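Local coordinates for sporulation inhibitor of replication protein SirA (Bacillus subtilis, PDB 4TPS) that inhibits initiation of DNA replication during sporulation, preventing overinitiation and enforcing diploidy, probably by binding domain I of the initiator DnaA, at residues 86-91 against 95-100. Sequence-based numbering, arbitrary orientation.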
loop_
_atom_site.group_PDB
_atom_site.type_symbol
_atom_site.label_atom_id
_atom_site.label_comp_id
_atom_site.label_asym_id
_atom_site.label_seq_id
_atom_site.Cartn_x
_atom_site.Cartn_y
_atom_site.Cartn_z
ATOM N N ILE A 86 -6.553 7.439 -20.508
ATOM C CA ILE A 86 -5.916 8.749 -20.361
ATOM C C ILE A 86 -6.926 9.826 -20.680
ATOM O O ILE A 86 -7.619 9.780 -21.730
ATOM C CB ILE A 86 -4.705 8.884 -21.303
ATOM C CG1 ILE A 86 -3.685 7.796 -21.037
ATOM C CG2 ILE A 86 -4.076 10.257 -21.197
ATOM C CD1 ILE A 86 -2.665 7.586 -22.140
ATOM N N TYR A 87 -7.028 10.803 -19.768
ATOM C CA TYR A 87 -7.785 12.033 -19.971
ATOM C C TYR A 87 -6.869 13.206 -19.915
ATOM O O TYR A 87 -6.022 13.276 -19.074
ATOM C CB TYR A 87 -8.905 12.177 -18.934
ATOM C CG TYR A 87 -10.078 11.212 -19.120
ATOM C CD1 TYR A 87 -9.952 9.873 -18.825
ATOM C CD2 TYR A 87 -11.310 11.657 -19.584
ATOM C CE1 TYR A 87 -11.014 9.020 -18.989
ATOM C CE2 TYR A 87 -12.384 10.807 -19.735
ATOM C CZ TYR A 87 -12.219 9.482 -19.456
ATOM O OH TYR A 87 -13.287 8.634 -19.601
ATOM N N ARG A 88 -7.056 14.149 -20.819
ATOM C CA ARG A 88 -6.209 15.327 -20.874
ATOM C C ARG A 88 -7.122 16.537 -20.942
ATOM O O ARG A 88 -8.053 16.564 -21.746
ATOM C CB ARG A 88 -5.262 15.240 -22.124
ATOM C CG ARG A 88 -4.473 16.494 -22.468
ATOM C CD ARG A 88 -3.373 16.766 -21.535
ATOM N NE ARG A 88 -2.340 17.678 -22.054
ATOM C CZ ARG A 88 -2.435 18.981 -22.214
ATOM N NH1 ARG A 88 -1.352 19.575 -22.645
ATOM N NH2 ARG A 88 -3.558 19.680 -21.935
ATOM N N ILE A 89 -6.844 17.540 -20.152
ATOM C CA ILE A 89 -7.628 18.742 -20.094
ATOM C C ILE A 89 -6.790 19.996 -20.223
ATOM O O ILE A 89 -5.624 20.028 -19.857
ATOM C CB ILE A 89 -8.464 18.850 -18.797
ATOM C CG1 ILE A 89 -7.575 19.026 -17.568
ATOM C CG2 ILE A 89 -9.334 17.626 -18.634
ATOM C CD1 ILE A 89 -8.348 19.194 -16.300
ATOM N N ALA A 90 -7.415 21.060 -20.785
ATOM C CA ALA A 90 -6.812 22.399 -20.802
ATOM C C ALA A 90 -7.819 23.343 -20.137
ATOM O O ALA A 90 -9.004 23.257 -20.415
ATOM C CB ALA A 90 -6.433 22.852 -22.214
ATOM N N LEU A 91 -7.360 24.100 -19.147
ATOM C CA LEU A 91 -8.226 25.032 -18.442
ATOM C C LEU A 91 -8.672 26.219 -19.286
ATOM O O LEU A 91 -7.930 26.658 -20.162
ATOM C CB LEU A 91 -7.490 25.568 -17.230
ATOM C CG LEU A 91 -7.115 24.614 -16.119
ATOM C CD1 LEU A 91 -6.420 25.433 -15.038
ATOM C CD2 LEU A 91 -8.404 24.009 -15.611
ATOM N N LYS A 95 -5.244 28.842 -18.585
ATOM C CA LYS A 95 -4.711 28.900 -17.219
ATOM C C LYS A 95 -3.907 27.680 -16.816
ATOM O O LYS A 95 -3.279 27.670 -15.741
ATOM C CB LYS A 95 -5.884 29.144 -16.247
ATOM C CG LYS A 95 -6.521 30.552 -16.325
ATOM C CD LYS A 95 -7.436 30.823 -15.129
ATOM C CE LYS A 95 -8.458 29.724 -14.812
ATOM N NZ LYS A 95 -9.372 29.428 -15.975
ATOM N N GLY A 96 -3.955 26.629 -17.633
ATOM C CA GLY A 96 -3.207 25.407 -17.303
ATOM C C GLY A 96 -3.592 24.153 -18.055
ATOM O O GLY A 96 -4.443 24.162 -18.947
ATOM N N HIS A 97 -2.975 23.054 -17.641
ATOM C CA HIS A 97 -3.092 21.765 -18.338
ATOM C C HIS A 97 -2.961 20.630 -17.346
ATOM O O HIS A 97 -2.181 20.726 -16.435
ATOM C CB HIS A 97 -1.979 21.570 -19.396
ATOM C CG HIS A 97 -1.966 22.611 -20.441
ATOM N ND1 HIS A 97 -2.672 22.514 -21.614
ATOM C CD2 HIS A 97 -1.325 23.792 -20.473
ATOM C CE1 HIS A 97 -2.491 23.624 -22.323
ATOM N NE2 HIS A 97 -1.663 24.404 -21.654
ATOM N N ALA A 98 -3.660 19.541 -17.568
ATOM C CA ALA A 98 -3.437 18.330 -16.718
ATOM C C ALA A 98 -3.784 17.077 -17.470
ATOM O O ALA A 98 -4.694 17.063 -18.291
ATOM C CB ALA A 98 -4.223 18.393 -15.422
ATOM N N THR A 99 -3.025 16.039 -17.169
ATOM C CA THR A 99 -3.175 14.684 -17.660
ATOM C C THR A 99 -3.502 13.759 -16.538
ATOM O O THR A 99 -2.832 13.820 -15.515
ATOM C CB THR A 99 -1.852 14.213 -18.362
ATOM O OG1 THR A 99 -1.414 15.213 -19.313
ATOM C CG2 THR A 99 -2.035 12.852 -19.067
ATOM N N PHE A 100 -4.482 12.882 -16.781
ATOM C CA PHE A 100 -4.968 11.858 -15.804
ATOM C C PHE A 100 -4.830 10.513 -16.466
ATOM O O PHE A 100 -5.339 10.315 -17.591
ATOM C CB PHE A 100 -6.422 12.182 -15.466
ATOM C CG PHE A 100 -7.116 11.167 -14.568
ATOM C CD1 PHE A 100 -7.678 10.019 -15.112
ATOM C CD2 PHE A 100 -7.241 11.404 -13.210
ATOM C CE1 PHE A 100 -8.355 9.124 -14.300
ATOM C CE2 PHE A 100 -7.912 10.497 -12.428
ATOM C CZ PHE A 100 -8.458 9.362 -12.983
HETATM O O HOH W 1 -5.575 26.104 -21.093
#
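Strands 86-90 and 96-103 form an antiparallel beta hairpin, in which Y87 faces F100 and I89 faces A98 as hydrogen-bonded pairs. Each of these pairs exchanges two backbone bonds, and L91 N adds a fifth to G96 O (2.9 Å). A water donates to both L91 O and G96 O, bridging the strands where they part. R88 and H97 carry the polar contact on the more exposed face. With CG anti to the backbone N (chi1 170°) and a bend at chi2, R88 brings NH2 to H97 ND1 at 3.0 Å, at the edge of the imidazole and near its plane. The guanidinium stands 76° from that ring and has H97 CB over one of its faces; R88 CD passes 3.3 Å from T99 OG1. Within the sheet the hairpin lies between strands 79-83 and 106-113, its buried face packed on helices 64-75 and 116-128. On that face I89 CG1 meets A98 CB at 4.0 Å. L91 reaches across with CD1, 3.9 Å from K95 CB and close to the backbone of G96; replacing it by an alanine would probably open a gap beside G96 and leave I120 of helix 116-128 without that apolar neighbour.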